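Local atomic coordinates of exocyst complex component EXO70 (Saccharomyces cerevisiae, PDB entry 2B1E), a protein that acts in the exocyst complex, which tethers secretory vesicles to sites of exocytosis, and helps that complex to assemble. Residues A[138-143]-A[200-205]; A[374-379]-A[422-427]; A[469-474]-A[534-539]. One frame throughout, in Å; residues are numbered along the deposited sequence.

Contact 1 of 3, residues A[138-143]-A[200-205]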
loop_
_atom_site.group_PDB
_atom_site.type_symbol
_atom_site.label_atom_id
_atom_site.label_comp_id
_atom_site.label_asym_id
_atom_site.label_seq_id
_atom_site.Cartn_x
_atom_site.Cartn_y
_atom_site.Cartn_z
ATOM N N ILE A 138 27.804 13.334 33.022
ATOM C CA ILE A 138 27.924 14.743 32.663
ATOM C C ILE A 138 28.447 14.954 31.235
ATOM O O ILE A 138 27.850 15.689 30.445
ATOM C CB ILE A 138 28.860 15.470 33.669
ATOM C CG1 ILE A 138 28.351 15.248 35.096
ATOM C CG2 ILE A 138 28.915 16.956 33.364
ATOM C CD1 ILE A 138 29.337 15.632 36.181
ATOM N N ILE A 139 29.556 14.309 30.890
ATOM C CA ILE A 139 30.096 14.484 29.545
ATOM C C ILE A 139 29.199 13.776 28.527
ATOM O O ILE A 139 29.115 14.181 27.364
ATOM C CB ILE A 139 31.573 13.977 29.458
ATOM C CG1 ILE A 139 32.199 14.435 28.141
ATOM C CG2 ILE A 139 31.636 12.473 29.576
ATOM C CD1 ILE A 139 32.328 15.933 28.028
ATOM N N GLN A 140 28.498 12.737 28.965
ATOM C CA GLN A 140 27.597 12.023 28.066
ATOM C C GLN A 140 26.413 12.930 27.695
ATOM O O GLN A 140 26.014 12.982 26.530
ATOM C CB GLN A 140 27.095 10.734 28.724
ATOM C CG GLN A 140 26.251 9.866 27.808
ATOM C CD GLN A 140 25.836 8.570 28.474
ATOM O OE1 GLN A 140 26.674 7.843 29.006
ATOM N NE2 GLN A 140 24.539 8.272 28.442
ATOM N N ASP A 141 25.863 13.645 28.682
ATOM C CA ASP A 141 24.748 14.566 28.431
ATOM C C ASP A 141 25.167 15.682 27.465
ATOM O O ASP A 141 24.370 16.126 26.636
ATOM C CB ASP A 141 24.230 15.185 29.733
ATOM C CG ASP A 141 23.547 14.164 30.643
ATOM O OD1 ASP A 141 22.932 13.201 30.132
ATOM O OD2 ASP A 141 23.615 14.342 31.878
ATOM N N ILE A 142 26.415 16.130 27.570
ATOM C CA ILE A 142 26.939 17.159 26.672
ATOM C C ILE A 142 27.035 16.588 25.258
ATOM O O ILE A 142 26.614 17.230 24.288
ATOM C CB ILE A 142 28.338 17.659 27.140
ATOM C CG1 ILE A 142 28.177 18.554 28.364
ATOM C CG2 ILE A 142 29.030 18.459 26.020
ATOM C CD1 ILE A 142 29.458 18.805 29.130
ATOM N N LEU A 143 27.581 15.377 25.138
ATOM C CA LEU A 143 27.687 14.731 23.835
ATOM C C LEU A 143 26.295 14.630 23.215
ATOM O O LEU A 143 26.054 15.114 22.109
ATOM C CB LEU A 143 28.277 13.325 23.963
ATOM C CG LEU A 143 28.295 12.462 22.688
ATOM C CD1 LEU A 143 29.114 13.148 21.599
ATOM C CD2 LEU A 143 28.892 11.079 22.994
ATOM N N ASP A 200 32.399 4.467 16.908
ATOM C CA ASP A 200 33.744 5.018 16.762
ATOM C C ASP A 200 34.264 5.633 18.061
ATOM O O ASP A 200 35.453 5.554 18.364
ATOM C CB ASP A 200 33.789 6.112 15.673
ATOM C CG ASP A 200 33.944 5.550 14.261
ATOM O OD1 ASP A 200 34.262 4.350 14.099
ATOM O OD2 ASP A 200 33.762 6.332 13.302
ATOM N N LEU A 201 33.369 6.232 18.829
ATOM C CA LEU A 201 33.752 6.923 20.057
ATOM C C LEU A 201 34.043 6.096 21.303
ATOM O O LEU A 201 34.830 6.517 22.148
ATOM C CB LEU A 201 32.690 7.970 20.399
ATOM C CG LEU A 201 32.557 9.165 19.444
ATOM C CD1 LEU A 201 31.449 10.085 19.925
ATOM C CD2 LEU A 201 33.886 9.930 19.384
ATOM N N TYR A 202 33.421 4.930 21.423
ATOM C CA TYR A 202 33.616 4.096 22.613
ATOM C C TYR A 202 34.285 2.777 22.293
ATOM O O TYR A 202 34.505 2.451 21.129
ATOM C CB TYR A 202 32.264 3.804 23.264
ATOM C CG TYR A 202 31.593 5.017 23.851
ATOM C CD1 TYR A 202 31.898 5.446 25.134
ATOM C CD2 TYR A 202 30.652 5.735 23.121
ATOM C CE1 TYR A 202 31.280 6.561 25.680
ATOM C CE2 TYR A 202 30.029 6.851 23.659
ATOM C CZ TYR A 202 30.349 7.258 24.937
ATOM O OH TYR A 202 29.741 8.364 25.477
ATOM N N SER A 203 34.603 2.023 23.341
ATOM C CA SER A 203 35.201 0.710 23.171
ATOM C C SER A 203 34.082 -0.161 22.615
ATOM O O SER A 203 32.904 0.167 22.761
ATOM C CB SER A 203 35.712 0.166 24.511
ATOM O OG SER A 203 36.804 0.946 24.977
ATOM N N GLN A 204 34.450 -1.264 21.978
ATOM C CA GLN A 204 33.485 -2.165 21.350
ATOM C C GLN A 204 32.294 -2.646 22.188
ATOM O O GLN A 204 31.169 -2.713 21.687
ATOM C CB GLN A 204 34.238 -3.375 20.775
ATOM C CG GLN A 204 33.361 -4.418 20.088
ATOM C CD GLN A 204 34.175 -5.405 19.256
ATOM O OE1 GLN A 204 33.638 -6.381 18.726
ATOM N NE2 GLN A 204 35.474 -5.148 19.132
ATOM N N TYR A 205 32.519 -2.968 23.456
ATOM C CA TYR A 205 31.428 -3.469 24.286
ATOM C C TYR A 205 30.995 -2.549 25.403
ATOM O O TYR A 205 30.367 -2.992 26.360
ATOM C CB TYR A 205 31.808 -4.833 24.865
ATOM C CG TYR A 205 32.146 -5.842 23.799
ATOM C CD1 TYR A 205 31.144 -6.543 23.121
ATOM C CD2 TYR A 205 33.470 -6.072 23.436
ATOM C CE1 TYR A 205 31.460 -7.449 22.106
ATOM C CE2 TYR A 205 33.797 -6.971 22.425
ATOM C CZ TYR A 205 32.791 -7.654 21.764
ATOM O OH TYR A 205 33.133 -8.527 20.754
HETATM O O HOH W 1 28.856 7.209 27.726
#

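Contact 2 of 3, residues A[374-379]-A[422-427]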
loop_
_atom_site.group_PDB
_atom_site.type_symbol
_atom_site.label_atom_id
_atom_site.label_comp_id
_atom_site.label_asym_id
_atom_site.label_seq_id
_atom_site.Cartn_x
_atom_site.Cartn_y
_atom_site.Cartn_z
ATOM N N ASP A 374 -12.824 -9.477 -7.255
ATOM C CA ASP A 374 -13.976 -9.256 -6.387
ATOM C C ASP A 374 -14.616 -7.907 -6.710
ATOM O O ASP A 374 -15.841 -7.775 -6.696
ATOM C CB ASP A 374 -13.562 -9.292 -4.913
ATOM C CG ASP A 374 -13.410 -10.706 -4.386
ATOM O OD1 ASP A 374 -13.698 -11.660 -5.138
ATOM O OD2 ASP A 374 -13.009 -10.861 -3.213
ATOM N N CYS A 375 -13.780 -6.916 -7.010
ATOM C CA CYS A 375 -14.259 -5.582 -7.355
ATOM C C CYS A 375 -15.087 -5.601 -8.639
ATOM O O CYS A 375 -16.149 -4.975 -8.716
ATOM C CB CYS A 375 -13.078 -4.616 -7.527
ATOM S SG CYS A 375 -12.369 -3.978 -5.973
ATOM N N ILE A 376 -14.594 -6.310 -9.652
ATOM C CA ILE A 376 -15.302 -6.394 -10.922
ATOM C C ILE A 376 -16.591 -7.194 -10.750
ATOM O O ILE A 376 -17.605 -6.869 -11.362
ATOM C CB ILE A 376 -14.399 -7.010 -12.011
ATOM C CG1 ILE A 376 -13.199 -6.084 -12.241
ATOM C CG2 ILE A 376 -15.170 -7.173 -13.314
ATOM C CD1 ILE A 376 -12.093 -6.703 -13.075
ATOM N N ASP A 377 -16.559 -8.225 -9.907
ATOM C CA ASP A 377 -17.763 -9.014 -9.645
ATOM C C ASP A 377 -18.814 -8.121 -8.985
ATOM O O ASP A 377 -20.004 -8.170 -9.323
ATOM C CB ASP A 377 -17.472 -10.173 -8.686
ATOM C CG ASP A 377 -16.924 -11.406 -9.384
ATOM O OD1 ASP A 377 -16.904 -11.447 -10.633
ATOM O OD2 ASP A 377 -16.520 -12.345 -8.663
ATOM N N THR A 378 -18.367 -7.318 -8.023
ATOM C CA THR A 378 -19.261 -6.433 -7.290
ATOM C C THR A 378 -19.896 -5.407 -8.215
ATOM O O THR A 378 -21.076 -5.094 -8.086
ATOM C CB THR A 378 -18.505 -5.718 -6.143
ATOM O OG1 THR A 378 -17.903 -6.708 -5.299
ATOM C CG2 THR A 378 -19.464 -4.859 -5.314
ATOM N N LEU A 379 -19.112 -4.881 -9.145
ATOM C CA LEU A 379 -19.625 -3.905 -10.102
ATOM C C LEU A 379 -20.717 -4.523 -10.984
ATOM O O LEU A 379 -21.808 -3.964 -11.139
ATOM C CB LEU A 379 -18.489 -3.393 -10.993
ATOM C CG LEU A 379 -18.922 -2.507 -12.165
ATOM C CD1 LEU A 379 -19.541 -1.194 -11.648
ATOM C CD2 LEU A 379 -17.718 -2.226 -13.038
ATOM N N THR A 422 -17.294 -4.525 -21.146
ATOM C CA THR A 422 -16.449 -4.276 -22.311
ATOM C C THR A 422 -15.413 -3.213 -21.957
ATOM O O THR A 422 -14.228 -3.361 -22.273
ATOM C CB THR A 422 -17.279 -3.809 -23.525
ATOM O OG1 THR A 422 -17.933 -4.938 -24.107
ATOM C CG2 THR A 422 -16.383 -3.153 -24.573
ATOM N N LEU A 423 -15.856 -2.143 -21.298
ATOM C CA LEU A 423 -14.929 -1.096 -20.886
ATOM C C LEU A 423 -14.026 -1.682 -19.802
ATOM O O LEU A 423 -12.825 -1.411 -19.775
ATOM C CB LEU A 423 -15.668 0.131 -20.340
ATOM C CG LEU A 423 -14.726 1.187 -19.740
ATOM C CD1 LEU A 423 -13.753 1.666 -20.808
ATOM C CD2 LEU A 423 -15.519 2.351 -19.189
ATOM N N VAL A 424 -14.597 -2.502 -18.919
ATOM C CA VAL A 424 -13.806 -3.122 -17.855
ATOM C C VAL A 424 -12.608 -3.887 -18.419
ATOM O O VAL A 424 -11.483 -3.756 -17.928
ATOM C CB VAL A 424 -14.649 -4.107 -17.018
ATOM C CG1 VAL A 424 -13.739 -4.953 -16.124
ATOM C CG2 VAL A 424 -15.642 -3.344 -16.173
ATOM N N GLU A 425 -12.851 -4.686 -19.451
ATOM C CA GLU A 425 -11.787 -5.468 -20.067
ATOM C C GLU A 425 -10.768 -4.608 -20.821
ATOM O O GLU A 425 -9.579 -4.939 -20.874
ATOM C CB GLU A 425 -12.393 -6.516 -21.000
ATOM C CG GLU A 425 -11.373 -7.339 -21.752
ATOM C CD GLU A 425 -11.892 -8.715 -22.094
ATOM O OE1 GLU A 425 -13.032 -8.817 -22.596
ATOM O OE2 GLU A 425 -11.154 -9.695 -21.860
ATOM N N GLN A 426 -11.235 -3.505 -21.396
ATOM C CA GLN A 426 -10.361 -2.602 -22.131
ATOM C C GLN A 426 -9.375 -1.918 -21.189
ATOM O O GLN A 426 -8.184 -1.790 -21.499
ATOM C CB GLN A 426 -11.195 -1.545 -22.863
ATOM C CG GLN A 426 -12.156 -2.133 -23.883
ATOM C CD GLN A 426 -12.973 -1.078 -24.592
ATOM O OE1 GLN A 426 -13.472 -0.140 -23.971
ATOM N NE2 GLN A 426 -13.130 -1.233 -25.903
ATOM N N ILE A 427 -9.871 -1.484 -20.035
ATOM C CA ILE A 427 -9.031 -0.806 -19.055
ATOM C C ILE A 427 -8.071 -1.764 -18.356
ATOM O O ILE A 427 -7.019 -1.350 -17.860
ATOM C CB ILE A 427 -9.900 -0.053 -18.026
ATOM C CG1 ILE A 427 -10.513 1.173 -18.707
ATOM C CG2 ILE A 427 -9.068 0.354 -16.806
ATOM C CD1 ILE A 427 -11.455 1.961 -17.841
#

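Contact 3 of 3, residues A[469-474]-A[534-539]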
loop_
_atom_site.group_PDB
_atom_site.type_symbol
_atom_site.label_atom_id
_atom_site.label_comp_id
_atom_site.label_asym_id
_atom_site.label_seq_id
_atom_site.Cartn_x
_atom_site.Cartn_y
_atom_site.Cartn_z
ATOM N N ASP A 469 -40.897 -29.018 -27.046
ATOM C CA ASP A 469 -42.014 -29.534 -26.265
ATOM C C ASP A 469 -43.262 -29.767 -27.124
ATOM O O ASP A 469 -43.980 -30.744 -26.922
ATOM C CB ASP A 469 -42.364 -28.576 -25.121
ATOM C CG ASP A 469 -41.414 -28.687 -23.942
ATOM O OD1 ASP A 469 -41.638 -27.962 -22.950
ATOM O OD2 ASP A 469 -40.452 -29.489 -23.994
ATOM N N SER A 470 -43.529 -28.875 -28.072
ATOM C CA SER A 470 -44.705 -29.032 -28.920
ATOM C C SER A 470 -44.578 -30.296 -29.772
ATOM O O SER A 470 -45.572 -30.972 -30.060
ATOM C CB SER A 470 -44.889 -27.817 -29.837
ATOM O OG SER A 470 -44.072 -27.907 -30.993
ATOM N N VAL A 471 -43.353 -30.615 -30.173
ATOM C CA VAL A 471 -43.122 -31.802 -30.980
ATOM C C VAL A 471 -43.282 -33.074 -30.133
ATOM O O VAL A 471 -43.970 -34.012 -30.532
ATOM C CB VAL A 471 -41.726 -31.754 -31.615
ATOM C CG1 VAL A 471 -41.489 -32.993 -32.472
ATOM C CG2 VAL A 471 -41.603 -30.495 -32.467
ATOM N N PHE A 472 -42.661 -33.096 -28.959
ATOM C CA PHE A 472 -42.755 -34.261 -28.085
ATOM C C PHE A 472 -44.207 -34.588 -27.740
ATOM O O PHE A 472 -44.653 -35.724 -27.892
ATOM C CB PHE A 472 -41.975 -34.020 -26.792
ATOM C CG PHE A 472 -40.512 -34.327 -26.893
ATOM C CD1 PHE A 472 -39.795 -34.028 -28.051
ATOM C CD2 PHE A 472 -39.835 -34.873 -25.808
ATOM C CE1 PHE A 472 -38.425 -34.266 -28.122
ATOM C CE2 PHE A 472 -38.462 -35.114 -25.871
ATOM C CZ PHE A 472 -37.758 -34.806 -27.032
ATOM N N ILE A 473 -44.941 -33.576 -27.295
ATOM C CA ILE A 473 -46.339 -33.740 -26.897
ATOM C C ILE A 473 -47.209 -34.297 -28.032
ATOM O O ILE A 473 -48.236 -34.934 -27.794
ATOM C CB ILE A 473 -46.929 -32.384 -26.414
ATOM C CG1 ILE A 473 -48.242 -32.619 -25.665
ATOM C CG2 ILE A 473 -47.159 -31.451 -27.597
ATOM C CD1 ILE A 473 -48.046 -33.091 -24.251
ATOM N N ASP A 474 -46.775 -34.068 -29.263
ATOM C CA ASP A 474 -47.510 -34.517 -30.434
ATOM C C ASP A 474 -46.891 -35.741 -31.116
ATOM O O ASP A 474 -47.261 -36.088 -32.234
ATOM C CB ASP A 474 -47.625 -33.334 -31.414
ATOM C CG ASP A 474 -48.257 -33.716 -32.743
ATOM O OD1 ASP A 474 -47.509 -34.104 -33.670
ATOM O OD2 ASP A 474 -49.501 -33.626 -32.856
ATOM N N TYR A 534 -38.486 -28.895 -39.283
ATOM C CA TYR A 534 -38.935 -28.689 -40.658
ATOM C C TYR A 534 -38.924 -30.020 -41.407
ATOM O O TYR A 534 -39.867 -30.354 -42.111
ATOM C CB TYR A 534 -38.008 -27.690 -41.359
ATOM C CG TYR A 534 -38.302 -27.444 -42.827
ATOM C CD1 TYR A 534 -39.204 -26.452 -43.230
ATOM C CD2 TYR A 534 -37.651 -28.178 -43.814
ATOM C CE1 TYR A 534 -39.438 -26.198 -44.595
ATOM C CE2 TYR A 534 -37.878 -27.935 -45.170
ATOM C CZ TYR A 534 -38.766 -26.947 -45.551
ATOM O OH TYR A 534 -38.970 -26.709 -46.888
ATOM N N SER A 535 -37.851 -30.783 -41.248
ATOM C CA SER A 535 -37.743 -32.066 -41.933
ATOM C C SER A 535 -38.809 -33.055 -41.455
ATOM O O SER A 535 -39.327 -33.854 -42.227
ATOM C CB SER A 535 -36.355 -32.657 -41.703
ATOM O OG SER A 535 -36.231 -33.918 -42.338
ATOM N N ARG A 536 -39.144 -32.981 -40.177
ATOM C CA ARG A 536 -40.129 -33.880 -39.598
ATOM C C ARG A 536 -41.549 -33.619 -40.112
ATOM O O ARG A 536 -42.344 -34.555 -40.283
ATOM C CB ARG A 536 -40.094 -33.751 -38.068
ATOM C CG ARG A 536 -41.017 -34.713 -37.317
ATOM C CD ARG A 536 -41.010 -34.472 -35.796
ATOM N NE ARG A 536 -39.788 -34.929 -35.130
ATOM C CZ ARG A 536 -38.745 -34.158 -34.833
ATOM N NH1 ARG A 536 -38.749 -32.861 -35.137
ATOM N NH2 ARG A 536 -37.688 -34.685 -34.224
ATOM N N TYR A 537 -41.862 -32.359 -40.393
ATOM C CA TYR A 537 -43.212 -32.010 -40.824
ATOM C C TYR A 537 -43.435 -31.401 -42.207
ATOM O O TYR A 537 -44.582 -31.196 -42.600
ATOM C CB TYR A 537 -43.828 -31.055 -39.810
ATOM C CG TYR A 537 -43.987 -31.619 -38.424
ATOM C CD1 TYR A 537 -43.220 -31.140 -37.360
ATOM C CD2 TYR A 537 -44.954 -32.591 -38.158
ATOM C CE1 TYR A 537 -43.423 -31.610 -36.058
ATOM C CE2 TYR A 537 -45.156 -33.064 -36.877
ATOM C CZ TYR A 537 -44.399 -32.573 -35.831
ATOM O OH TYR A 537 -44.648 -33.036 -34.555
ATOM N N LYS A 538 -42.371 -31.100 -42.936
ATOM C CA LYS A 538 -42.532 -30.465 -44.236
ATOM C C LYS A 538 -43.441 -31.238 -45.188
ATOM O O LYS A 538 -44.245 -30.647 -45.916
ATOM C CB LYS A 538 -41.164 -30.245 -44.898
ATOM C CG LYS A 538 -40.431 -31.527 -45.236
ATOM C CD LYS A 538 -39.140 -31.250 -45.992
ATOM C CE LYS A 538 -39.417 -30.775 -47.420
ATOM N NZ LYS A 538 -39.957 -31.876 -48.276
ATOM N N ASP A 539 -43.339 -32.557 -45.179
ATOM C CA ASP A 539 -44.151 -33.340 -46.096
ATOM C C ASP A 539 -45.587 -33.578 -45.657
ATOM O O ASP A 539 -46.254 -34.473 -46.174
ATOM C CB ASP A 539 -43.459 -34.667 -46.413
ATOM C CG ASP A 539 -42.214 -34.475 -47.254
ATOM O OD1 ASP A 539 -42.252 -33.610 -48.152
ATOM O OD2 ASP A 539 -41.211 -35.187 -47.029
#

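Contact 1 of 3, residues A[138-143]-A[200-205]
Leu143 and Leu201 face each other across backbones whose CA atoms stay 10.6 Å apart at their nearest, one in the first half of helix 136-155, the other on the last turn of helix 180-201. Side chains and one water bridge a gap of that width. The two leucines meet tip to tip, with CD2 of Leu143 lying 4.1 Å from CD1 of Leu201. With CG anti to the backbone N (chi1 173°), Leu143 carries CD2 to the tip of Leu201.

Tyr202, the first residue to leave helical geometry, approaches from the opposite direction. Its OH sits 3.8 Å from Leu143 CD2, and that same methyl meets the ring obliquely at CE2, so one leucine branch touches both partners. The phenol oxygen is handled by a bridging water, which lies 2.7 Å from Tyr202 OH and donates a hydrogen bond to Gln140 OE1 at 2.6 Å. Gln140 is thus gripped at both ends of its amide, since NE2 bonds to Gln215 on helix 209-233. That second bond probably fixes the flip of the amide and turns OE1 to the water. Both ends of the buried Gln140 amide thus have partners beside the leucines.

Neighbouring helices close the packing: Leu94 of helix 66-94 meets Leu143, while Leu123 and Leu127 of helix 117-132 meet Leu201 and Tyr202, respectively. The arrangement, with a helix end and the turn after it packed on the flank of an earlier helix, belongs to the elongated all-helical rod of Exo70, built of successive helical bundles.

Contact 2 of 3, residues A[374-379]-A[422-427]
Val424 turns CG1 anti to its own backbone N (chi1 168°) and CG2 anti to the carbonyl carbon, and this splits its two methyls between Ile376 and Leu379 on the facing helix. Ile376 answers with CG2 anti to the backbone N and CG1 beside it (chi1 -63°), presenting both branches to the same valine methyl. This is helix-on-helix packing inside the all-helical rod of Exo70, where helix 364-391 lies against helix 410-429 and the CA atoms of Ile376 and Val424 come within 7.8 Å.

The Ile376 and Val424 side chains meet at a slant. CG1 of Val424 lies 3.9 Å from Ile376 CG2 and equally near CD1 at the end of the longer branch, so it rests between the two arms. Leu379, one helical turn further on, slides past the valine in the opposite direction, its CD2 reaching 3.9 Å from Val424 CG2. All three side chains are buried, and the join is wholly apolar.

Other helices wrap the site. Leu445 and Leu448 of helix 440-473 pack on Ile376, while Thr313 and Thr316 of helix 311-323 and Ile293 of helix 268-299 pack on Leu379. Buried charge on helix 364-391 is paired: Asp374 forms salt bridges with Arg339 and Arg444, and Asp377 shares Arg444.

The carbonyl of Asp374 is also doubly used, taking the helical bond from Thr378 N at 2.9 Å on one face of its plane and, from the opposite face, the hydroxyl Thr378 OG1 at 2.7 Å, tilted 35° from that plane.

Contact 3 of 3, residues A[469-474]-A[534-539]
Van der Waals packing centres on Val471, both of whose methyls are engaged. CG1 lies over one face of the Arg536 guanidinium, 3.5 Å above its plane and toward the rim, touches Arg536 CD at 3.7 Å, and also comes 3.8 Å from Tyr537 OH. The arginine chain runs out extended, then bends at chi3 (-74°), which lays its flat end across the valine. CG2 of Val471 meets the edge of the Tyr537 ring, 4.2 Å from CE1, while Arg536 CG covers one face of that ring.

These residues join the C-terminal ends of helix 440-473 and helix 512-537 far out along the helical rod of Exo70. Helix 483-504 closes the site, with Ile486 and Phe490 against Tyr537.

One polar bond spans the two segments: Tyr537 OH donates to Asp474 OD1 at 3.2 Å, on the anti side of the carboxylate and 29° out of its plane. A phenylalanine in place of Tyr537 would probably leave Asp474 OD1 without this donor and its carboxylate freer to turn. Within 534-539, charge is paired locally, Lys538 NZ forming a salt bridge with Asp539 OD1 at 2.9 Å.

How the contacts relate
From the N terminus, contact 1 comes first, closing a loop of 56 residues between helix 136-155 and the end of helix 180-201. Contact 2 follows, joining helix 364-391 to helix 410-429 over 42 intervening residues, and contact 3 then ties the end of helix 440-473 to that of helix 512-537 over 59. The loops neither nest nor cross; each closes before the next opens. In space they are strung along the rod: centres of contacts 1 and 2 lie about 61 Å apart, those of 2 and 3 about 44 Å, and contacts 1 and 3 sit on opposite sides of the chain's centre, their centres about 103 Å apart. Helix 440-473 links the last two, packing on Ile376 and carrying Val471.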